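Local coordinates for putative isomerase (Sinorhizobium meliloti, PDB 2PPG), which is a putative isomerase of the enolase superfamily, pairing an N-terminal capping domain with a C-terminal barrel, its own reaction not being assigned, at residues D5-T16 / D52-N63; A224-K232 / R256-I265. All blocks are in the same frame, centred on the assembly; numbering follows the deposited sequence.

Interaction 1: D5-T16 / D52-N63; sequences DRVKKIESFTLT and DRSVLVRIETEN
R58 and E11 lie side by side across an antiparallel pair and point the same way, yet their flat ends stand almost upright to each other, carboxylate and guanidinium planes 82° apart. Their salt bridge is long, E11 OE1 to R58 NH2 3.7 Å. The firmer partner of that nitrogen is E60 on its own strand: R58 NH2 reaches E60 OE1 at 3.2 Å, close to the guanidinium plane and on the anti side of the carboxylate. K9 runs alongside E60 and adds a long bridge, K9 NZ to E60 OE1 3.7 Å, and K9 NZ to E11 OE1, 4.0 Å and also long, completes a four-residue salt-bridge network; a water donates to both E11 OE1 and R58 O. Farther along this face F13 has CG anti to the carbonyl carbon (chi1 -47°), which sets its ring edge by L56 O and R58 CB, F13 CE2 to R58 CB 3.7 Å. On the other face I10 and I59 lie side by side, pointing the same way, I10 CD1 to I59 CD1 3.9 Å, and V7 CG1 crosses to I59 CG2. I59 also packs on A131 and L135 of helix 119-140. E60 O accepts from both K8 N and K9 N, a classic beta bulge in the antiparallel sheet of the enolase-type N-terminal domain.

Interaction 2: A224-K232 / R256-I265; sequences ASEAVALIK and RVAASVSTAI
I231 and V257 meet between two neighbouring helices of the TIM-type barrel of the enolase-like C-terminal domain; the axes of 224-232 and 256-260 come within 9.5 Å at 30°. V257 is a knob in a hole made by A224, A227, V228 and I231. Followed from its CB, which points toward helix 224-234, V257 divides. CG1, anti to the backbone N (chi1 178°), goes to I231, with V257 CG1 to I231 CD1 at 3.7 Å. CG2 enters the other side of the hole, where V257 CG2 lies 3.8 Å from both A224 CA and A224 O and 3.9 Å from A224 CB, with A227 CB and V228 CG2 slightly farther off. I231 itself continues the seam beyond the helix: its CD1 also approaches I265 CD1 on the barrel strand, while its CG2 branch meets V261 CG1 at 3.9 Å, the two side chains crossing near a right angle, and touches T263 OG1, whose hydrogen bond goes to E235. V228 turns CG2 onto S260 CB. The outer edge also faces another copy of the protein, where V228 and K232 pack on S262 of the second subunit. At the end of the seam K232 extends past V261 CG1 and bends at its last torsion (chi4 -58°), which brings K232 NZ into a hydrogen bond with S260 O, 3.2 Å long and in the carbonyl plane of S260.

Overall arrangement
Interactions 1 and 2 belong to the two domains of an enolase-superfamily subunit and do not touch: their centres are 43 Å apart, their nearest atoms about 26 Å, and they lie on opposite sides of the chain's centre. They follow one another along the sequence. Interaction 1 pairs strands of the N-terminal domain sheet, and no other chain of the assembly reaches its segments. Interaction 2 sits on the outer layer of the barrel, joining successive helices, and neighbouring subunits pack against both 224-232 and 256-265. In this superfamily the active site generally lies at the C-terminal ends of the barrel strands, closed over by the N-terminal domain.

Interaction 1: D5-T16 / D52-N63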
loop_
_atom_site.group_PDB
_atom_site.type_symbol
_atom_site.label_atom_id
_atom_site.label_comp_id
_atom_site.label_asym_id
_atom_site.label_seq_id
_atom_site.Cartn_x
_atom_site.Cartn_y
_atom_site.Cartn_z
ATOM N N ASP A 5 -23.310 -27.266 39.439
ATOM C CA ASP A 5 -22.470 -28.500 39.307
ATOM C C ASP A 5 -21.097 -28.239 38.687
ATOM O O ASP A 5 -20.972 -28.002 37.488
ATOM C CB ASP A 5 -23.186 -29.570 38.493
ATOM C CG ASP A 5 -22.244 -30.660 38.033
ATOM O OD1 ASP A 5 -21.982 -30.707 36.813
ATOM O OD2 ASP A 5 -21.748 -31.438 38.889
ATOM N N ARG A 6 -20.067 -28.349 39.514
ATOM C CA ARG A 6 -18.780 -27.759 39.218
ATOM C C ARG A 6 -17.651 -28.770 39.097
ATOM O O ARG A 6 -17.737 -29.898 39.594
ATOM C CB ARG A 6 -18.437 -26.763 40.323
ATOM C CG ARG A 6 -19.553 -25.777 40.654
ATOM C CD ARG A 6 -19.794 -24.825 39.490
ATOM N NE ARG A 6 -20.258 -23.509 39.930
ATOM C CZ ARG A 6 -21.413 -22.958 39.569
ATOM N NH1 ARG A 6 -21.727 -21.755 40.028
ATOM N NH2 ARG A 6 -22.249 -23.596 38.745
ATOM N N VAL A 7 -16.576 -28.340 38.443
ATOM C CA VAL A 7 -15.364 -29.132 38.338
ATOM C C VAL A 7 -14.744 -29.323 39.714
ATOM O O VAL A 7 -14.510 -28.359 40.427
ATOM C CB VAL A 7 -14.365 -28.464 37.412
ATOM C CG1 VAL A 7 -13.021 -29.147 37.519
ATOM C CG2 VAL A 7 -14.891 -28.507 35.984
ATOM N N LYS A 8 -14.489 -30.581 40.071
ATOM C CA LYS A 8 -13.995 -30.943 41.391
ATOM C C LYS A 8 -12.557 -31.445 41.368
ATOM O O LYS A 8 -11.776 -31.143 42.257
ATOM C CB LYS A 8 -14.898 -32.017 41.993
ATOM C CG LYS A 8 -14.430 -32.598 43.324
ATOM C CD LYS A 8 -15.366 -33.730 43.704
ATOM C CE LYS A 8 -14.699 -34.780 44.568
ATOM N NZ LYS A 8 -15.541 -36.016 44.598
ATOM N N LYS A 9 -12.205 -32.224 40.353
ATOM C CA LYS A 9 -10.919 -32.897 40.361
ATOM C C LYS A 9 -10.308 -32.843 38.981
ATOM O O LYS A 9 -11.003 -33.015 37.981
ATOM C CB LYS A 9 -11.088 -34.353 40.801
ATOM C CG LYS A 9 -9.892 -34.930 41.562
ATOM C CD LYS A 9 -9.750 -36.450 41.372
ATOM C CE LYS A 9 -11.009 -37.216 41.754
ATOM N NZ LYS A 9 -10.827 -38.696 41.611
ATOM N N ILE A 10 -8.998 -32.617 38.936
ATOM C CA ILE A 10 -8.264 -32.570 37.683
ATOM C C ILE A 10 -6.976 -33.361 37.806
ATOM O O ILE A 10 -6.128 -33.017 38.601
ATOM C CB ILE A 10 -7.955 -31.113 37.282
ATOM C CG1 ILE A 10 -9.264 -30.374 36.953
ATOM C CG2 ILE A 10 -7.009 -31.066 36.097
ATOM C CD1 ILE A 10 -9.081 -29.023 36.305
ATOM N N GLU A 11 -6.838 -34.425 37.018
ATOM C CA GLU A 11 -5.615 -35.227 37.013
ATOM C C GLU A 11 -4.976 -35.297 35.622
ATOM O O GLU A 11 -5.690 -35.352 34.615
ATOM C CB GLU A 11 -5.909 -36.636 37.519
ATOM C CG GLU A 11 -6.423 -36.691 38.943
ATOM C CD GLU A 11 -7.155 -37.993 39.251
ATOM O OE1 GLU A 11 -8.224 -38.249 38.656
ATOM O OE2 GLU A 11 -6.665 -38.758 40.102
ATOM N N SER A 12 -3.637 -35.315 35.592
ATOM C CA SER A 12 -2.833 -35.370 34.358
ATOM C C SER A 12 -2.009 -36.652 34.272
ATOM O O SER A 12 -1.505 -37.139 35.287
ATOM C CB SER A 12 -1.856 -34.196 34.307
ATOM O OG SER A 12 -2.528 -32.961 34.465
ATOM N N PHE A 13 -1.843 -37.168 33.051
ATOM C CA PHE A 13 -1.199 -38.469 32.831
ATOM C C PHE A 13 -0.416 -38.499 31.541
ATOM O O PHE A 13 -0.713 -37.761 30.598
ATOM C CB PHE A 13 -2.229 -39.596 32.687
ATOM C CG PHE A 13 -3.306 -39.597 33.724
ATOM C CD1 PHE A 13 -3.183 -40.382 34.869
ATOM C CD2 PHE A 13 -4.463 -38.860 33.541
ATOM C CE1 PHE A 13 -4.189 -40.406 35.826
ATOM C CE2 PHE A 13 -5.460 -38.879 34.492
ATOM C CZ PHE A 13 -5.323 -39.659 35.636
ATOM N N THR A 14 0.556 -39.401 31.479
ATOM C CA THR A 14 1.178 -39.708 30.210
ATOM C C THR A 14 0.764 -41.098 29.806
ATOM O O THR A 14 0.524 -41.947 30.650
ATOM C CB THR A 14 2.700 -39.662 30.287
ATOM O OG1 THR A 14 3.131 -40.313 31.487
ATOM C CG2 THR A 14 3.196 -38.224 30.273
ATOM N N LEU A 15 0.659 -41.313 28.508
ATOM C CA LEU A 15 0.492 -42.634 27.973
ATOM C C LEU A 15 1.624 -42.829 27.003
ATOM O O LEU A 15 1.768 -42.042 26.059
ATOM C CB LEU A 15 -0.842 -42.747 27.248
ATOM C CG LEU A 15 -1.207 -44.083 26.597
ATOM C CD1 LEU A 15 -1.126 -45.197 27.609
ATOM C CD2 LEU A 15 -2.615 -44.009 26.007
ATOM N N THR A 16 2.432 -43.865 27.239
ATOM C CA THR A 16 3.623 -44.136 26.431
ATOM C C THR A 16 3.549 -45.488 25.726
ATOM O O THR A 16 3.652 -46.521 26.374
ATOM C CB THR A 16 4.889 -44.128 27.311
ATOM O OG1 THR A 16 5.000 -42.872 27.989
ATOM C CG2 THR A 16 6.145 -44.368 26.471
ATOM N N ASP A 52 5.876 -43.629 21.126
ATOM C CA ASP A 52 4.756 -42.677 21.126
ATOM C C ASP A 52 4.354 -42.353 22.553
ATOM O O ASP A 52 4.361 -43.227 23.417
ATOM C CB ASP A 52 3.557 -43.219 20.346
ATOM C CG ASP A 52 3.786 -43.209 18.830
ATOM O OD1 ASP A 52 4.698 -42.478 18.367
ATOM O OD2 ASP A 52 3.055 -43.930 18.107
ATOM N N ARG A 53 4.006 -41.091 22.794
ATOM C CA ARG A 53 3.640 -40.604 24.116
ATOM C C ARG A 53 2.763 -39.382 23.942
ATOM O O ARG A 53 2.900 -38.672 22.953
ATOM C CB ARG A 53 4.884 -40.240 24.913
ATOM C CG ARG A 53 4.611 -39.913 26.385
ATOM C CD ARG A 53 5.898 -39.685 27.156
ATOM N NE ARG A 53 6.761 -38.667 26.554
ATOM C CZ ARG A 53 8.074 -38.577 26.767
ATOM N NH1 ARG A 53 8.676 -39.455 27.559
ATOM N NH2 ARG A 53 8.789 -37.618 26.176
ATOM N N SER A 54 1.846 -39.164 24.883
ATOM C CA SER A 54 1.009 -37.971 24.916
ATOM C C SER A 54 0.497 -37.705 26.333
ATOM O O SER A 54 0.547 -38.582 27.198
ATOM C CB SER A 54 -0.173 -38.115 23.967
ATOM O OG SER A 54 -1.097 -39.060 24.476
ATOM N N VAL A 55 -0.007 -36.499 26.565
ATOM C CA VAL A 55 -0.548 -36.144 27.866
ATOM C C VAL A 55 -2.073 -36.167 27.836
ATOM O O VAL A 55 -2.675 -35.574 26.958
ATOM C CB VAL A 55 -0.020 -34.766 28.354
ATOM C CG1 VAL A 55 -0.696 -34.353 29.670
ATOM C CG2 VAL A 55 1.502 -34.797 28.496
ATOM N N LEU A 56 -2.675 -36.876 28.790
ATOM C CA LEU A 56 -4.119 -36.957 28.925
ATOM C C LEU A 56 -4.541 -36.337 30.247
ATOM O O LEU A 56 -3.860 -36.487 31.280
ATOM C CB LEU A 56 -4.611 -38.401 28.888
ATOM C CG LEU A 56 -4.676 -39.119 27.538
ATOM C CD1 LEU A 56 -3.307 -39.667 27.084
ATOM C CD2 LEU A 56 -5.704 -40.239 27.627
ATOM N N VAL A 57 -5.679 -35.650 30.206
ATOM C CA VAL A 57 -6.217 -35.001 31.366
ATOM C C VAL A 57 -7.594 -35.596 31.597
ATOM O O VAL A 57 -8.345 -35.829 30.647
ATOM C CB VAL A 57 -6.240 -33.458 31.180
ATOM C CG1 VAL A 57 -7.351 -32.816 31.963
ATOM C CG2 VAL A 57 -4.924 -32.861 31.606
ATOM N N ARG A 58 -7.893 -35.870 32.863
ATOM C CA ARG A 58 -9.167 -36.426 33.277
ATOM C C ARG A 58 -9.761 -35.455 34.277
ATOM O O ARG A 58 -9.132 -35.149 35.287
ATOM C CB ARG A 58 -8.941 -37.781 33.938
ATOM C CG ARG A 58 -10.183 -38.488 34.432
ATOM C CD ARG A 58 -9.780 -39.613 35.380
ATOM N NE ARG A 58 -10.903 -40.487 35.701
ATOM C CZ ARG A 58 -11.740 -40.305 36.719
ATOM N NH1 ARG A 58 -12.730 -41.156 36.909
ATOM N NH2 ARG A 58 -11.590 -39.277 37.545
ATOM N N ILE A 59 -10.960 -34.959 33.982
ATOM C CA ILE A 59 -11.605 -33.950 34.809
ATOM C C ILE A 59 -12.942 -34.469 35.317
ATOM O O ILE A 59 -13.746 -34.970 34.539
ATOM C CB ILE A 59 -11.822 -32.612 34.032
ATOM C CG1 ILE A 59 -10.484 -32.075 33.516
ATOM C CG2 ILE A 59 -12.538 -31.577 34.913
ATOM C CD1 ILE A 59 -10.517 -30.642 33.021
ATOM N N GLU A 60 -13.169 -34.353 36.620
ATOM C CA GLU A 60 -14.397 -34.839 37.221
ATOM C C GLU A 60 -15.194 -33.731 37.923
ATOM O O GLU A 60 -14.639 -32.936 38.689
ATOM C CB GLU A 60 -14.099 -35.985 38.194
ATOM C CG GLU A 60 -15.339 -36.618 38.836
ATOM C CD GLU A 60 -15.013 -37.809 39.740
ATOM O OE1 GLU A 60 -13.891 -38.358 39.624
ATOM O OE2 GLU A 60 -15.880 -38.200 40.565
ATOM N N THR A 61 -16.500 -33.708 37.657
ATOM C CA THR A 61 -17.419 -32.775 38.303
ATOM C C THR A 61 -17.856 -33.274 39.677
ATOM O O THR A 61 -17.642 -34.423 40.021
ATOM C CB THR A 61 -18.673 -32.558 37.464
ATOM O OG1 THR A 61 -19.404 -33.786 37.383
ATOM C CG2 THR A 61 -18.295 -32.114 36.073
ATOM N N GLU A 62 -18.481 -32.391 40.447
ATOM C CA GLU A 62 -18.958 -32.702 41.792
ATOM C C GLU A 62 -19.950 -33.878 41.830
ATOM O O GLU A 62 -19.983 -34.626 42.796
ATOM C CB GLU A 62 -19.593 -31.455 42.409
ATOM C CG GLU A 62 -19.449 -31.361 43.908
ATOM C CD GLU A 62 -18.020 -31.081 44.331
ATOM O OE1 GLU A 62 -17.345 -30.276 43.658
ATOM O OE2 GLU A 62 -17.568 -31.663 45.340
ATOM N N ASN A 63 -20.743 -34.039 40.772
ATOM C CA ASN A 63 -21.753 -35.100 40.701
ATOM C C ASN A 63 -21.266 -36.349 39.976
ATOM O O ASN A 63 -22.060 -37.231 39.645
ATOM C CB ASN A 63 -23.023 -34.596 40.017
ATOM C CG ASN A 63 -23.613 -33.374 40.694
ATOM O OD1 ASN A 63 -23.521 -33.217 41.915
ATOM N ND2 ASN A 63 -24.234 -32.499 39.899
HETATM O O HOH W 1 -9.878 -36.437 37.554
#

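Interaction 2: A224-K232 / R256-I265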
loop_
_atom_site.group_PDB
_atom_site.type_symbol
_atom_site.label_atom_id
_atom_site.label_comp_id
_atom_site.label_asym_id
_atom_site.label_seq_id
_atom_site.Cartn_x
_atom_site.Cartn_y
_atom_site.Cartn_z
ATOM N N ALA A 224 11.769 -19.124 0.274
ATOM C CA ALA A 224 10.726 -18.955 -0.721
ATOM C C ALA A 224 11.134 -19.444 -2.122
ATOM O O ALA A 224 10.414 -20.223 -2.752
ATOM C CB ALA A 224 10.290 -17.504 -0.758
ATOM N N SER A 225 12.285 -18.981 -2.599
ATOM C CA SER A 225 12.817 -19.411 -3.879
ATOM C C SER A 225 12.871 -20.914 -3.971
ATOM O O SER A 225 12.405 -21.496 -4.953
ATOM C CB SER A 225 14.225 -18.883 -4.064
ATOM O OG SER A 225 14.157 -17.544 -4.452
ATOM N N GLU A 226 13.477 -21.525 -2.953
ATOM C CA GLU A 226 13.590 -22.962 -2.877
ATOM C C GLU A 226 12.203 -23.588 -3.016
ATOM O O GLU A 226 11.977 -24.401 -3.916
ATOM C CB GLU A 226 14.301 -23.396 -1.585
ATOM C CG GLU A 226 15.822 -23.244 -1.647
ATOM C CD GLU A 226 16.517 -23.236 -0.276
ATOM O OE1 GLU A 226 17.753 -23.045 -0.256
ATOM O OE2 GLU A 226 15.861 -23.411 0.777
ATOM N N ALA A 227 11.261 -23.164 -2.178
ATOM C CA ALA A 227 9.922 -23.760 -2.187
ATOM C C ALA A 227 9.225 -23.594 -3.535
ATOM O O ALA A 227 8.589 -24.528 -4.026
ATOM C CB ALA A 227 9.063 -23.223 -1.046
ATOM N N VAL A 228 9.369 -22.424 -4.147
ATOM C CA VAL A 228 8.778 -22.201 -5.466
ATOM C C VAL A 228 9.327 -23.168 -6.521
ATOM O O VAL A 228 8.549 -23.779 -7.259
ATOM C CB VAL A 228 8.922 -20.745 -5.925
ATOM C CG1 VAL A 228 8.574 -20.603 -7.408
ATOM C CG2 VAL A 228 8.031 -19.860 -5.094
ATOM N N ALA A 229 10.647 -23.325 -6.580
ATOM C CA ALA A 229 11.251 -24.260 -7.535
ATOM C C ALA A 229 10.698 -25.687 -7.375
ATOM O O ALA A 229 10.331 -26.339 -8.360
ATOM C CB ALA A 229 12.789 -24.261 -7.408
ATOM N N LEU A 230 10.641 -26.146 -6.124
ATOM C CA LEU A 230 10.177 -27.486 -5.783
ATOM C C LEU A 230 8.721 -27.711 -6.164
ATOM O O LEU A 230 8.402 -28.682 -6.837
ATOM C CB LEU A 230 10.394 -27.748 -4.289
ATOM C CG LEU A 230 11.878 -27.853 -3.891
ATOM C CD1 LEU A 230 12.085 -27.693 -2.368
ATOM C CD2 LEU A 230 12.513 -29.157 -4.414
ATOM N N ILE A 231 7.844 -26.807 -5.742
ATOM C CA ILE A 231 6.446 -26.861 -6.133
ATOM C C ILE A 231 6.286 -26.937 -7.651
ATOM O O ILE A 231 5.633 -27.847 -8.160
ATOM C CB ILE A 231 5.664 -25.663 -5.586
ATOM C CG1 ILE A 231 5.644 -25.720 -4.063
ATOM C CG2 ILE A 231 4.247 -25.642 -6.152
ATOM C CD1 ILE A 231 5.240 -24.421 -3.404
ATOM N N LYS A 232 6.895 -25.991 -8.362
ATOM C CA LYS A 232 6.789 -25.919 -9.815
ATOM C C LYS A 232 7.311 -27.175 -10.496
ATOM O O LYS A 232 6.930 -27.467 -11.625
ATOM C CB LYS A 232 7.521 -24.690 -10.365
ATOM C CG LYS A 232 6.747 -23.380 -10.214
ATOM C CD LYS A 232 7.213 -22.344 -11.227
ATOM C CE LYS A 232 6.503 -21.000 -11.051
ATOM N NZ LYS A 232 5.022 -21.089 -11.152
ATOM N N ARG A 256 4.998 -14.745 -0.692
ATOM C CA ARG A 256 5.596 -14.746 -2.022
ATOM C C ARG A 256 5.429 -16.088 -2.736
ATOM O O ARG A 256 5.189 -16.115 -3.936
ATOM C CB ARG A 256 7.080 -14.364 -1.950
ATOM C CG ARG A 256 7.899 -14.899 -3.120
ATOM C CD ARG A 256 7.907 -13.962 -4.327
ATOM N NE ARG A 256 9.136 -13.165 -4.362
ATOM C CZ ARG A 256 9.176 -11.838 -4.321
ATOM N NH1 ARG A 256 10.345 -11.221 -4.347
ATOM N NH2 ARG A 256 8.055 -11.125 -4.270
ATOM N N VAL A 257 5.566 -17.186 -1.993
ATOM C CA VAL A 257 5.297 -18.530 -2.511
ATOM C C VAL A 257 3.829 -18.636 -2.934
ATOM O O VAL A 257 3.528 -19.053 -4.063
ATOM C CB VAL A 257 5.595 -19.636 -1.459
ATOM C CG1 VAL A 257 5.265 -20.976 -2.016
ATOM C CG2 VAL A 257 7.049 -19.628 -1.041
ATOM N N ALA A 258 2.917 -18.233 -2.045
ATOM C CA ALA A 258 1.477 -18.244 -2.354
ATOM C C ALA A 258 1.175 -17.497 -3.655
ATOM O O ALA A 258 0.402 -17.979 -4.492
ATOM C CB ALA A 258 0.671 -17.669 -1.212
ATOM N N ALA A 259 1.811 -16.335 -3.821
ATOM C CA ALA A 259 1.619 -15.501 -5.004
ATOM C C ALA A 259 2.298 -16.052 -6.259
ATOM O O ALA A 259 1.872 -15.741 -7.366
ATOM C CB ALA A 259 2.082 -14.071 -4.736
ATOM N N SER A 260 3.332 -16.874 -6.094
ATOM C CA SER A 260 4.145 -17.296 -7.233
ATOM C C SER A 260 3.726 -18.616 -7.882
ATOM O O SER A 260 4.263 -18.988 -8.922
ATOM C CB SER A 260 5.618 -17.371 -6.839
ATOM O OG SER A 260 6.056 -16.155 -6.263
ATOM N N VAL A 261 2.786 -19.332 -7.276
ATOM C CA VAL A 261 2.348 -20.628 -7.814
ATOM C C VAL A 261 0.830 -20.749 -7.769
ATOM O O VAL A 261 0.184 -20.170 -6.902
ATOM C CB VAL A 261 2.973 -21.806 -7.035
ATOM C CG1 VAL A 261 4.467 -21.869 -7.272
ATOM C CG2 VAL A 261 2.671 -21.700 -5.535
ATOM N N SER A 262 0.243 -21.492 -8.692
ATOM C CA SER A 262 -1.213 -21.618 -8.670
ATOM C C SER A 262 -1.680 -22.600 -7.579
ATOM O O SER A 262 -2.846 -22.594 -7.195
ATOM C CB SER A 262 -1.749 -22.010 -10.044
ATOM O OG SER A 262 -1.150 -23.214 -10.463
ATOM N N THR A 263 -0.752 -23.415 -7.081
ATOM C CA THR A 263 -1.024 -24.416 -6.057
ATOM C C THR A 263 -1.429 -23.815 -4.718
ATOM O O THR A 263 -0.824 -22.841 -4.230
ATOM C CB THR A 263 0.212 -25.296 -5.804
ATOM O OG1 THR A 263 0.506 -26.061 -6.972
ATOM C CG2 THR A 263 -0.020 -26.256 -4.625
ATOM N N ALA A 264 -2.452 -24.423 -4.127
ATOM C CA ALA A 264 -2.967 -24.026 -2.838
ATOM C C ALA A 264 -1.897 -24.229 -1.752
ATOM O O ALA A 264 -1.212 -25.242 -1.738
ATOM C CB ALA A 264 -4.193 -24.828 -2.544
ATOM N N ILE A 265 -1.745 -23.251 -0.866
ATOM C CA ILE A 265 -0.711 -23.311 0.161
ATOM C C ILE A 265 -1.345 -23.573 1.508
ATOM O O ILE A 265 -2.266 -22.858 1.902
ATOM C CB ILE A 265 0.111 -21.996 0.250
ATOM C CG1 ILE A 265 0.863 -21.729 -1.058
ATOM C CG2 ILE A 265 1.075 -22.039 1.419
ATOM C CD1 ILE A 265 1.622 -22.893 -1.567
#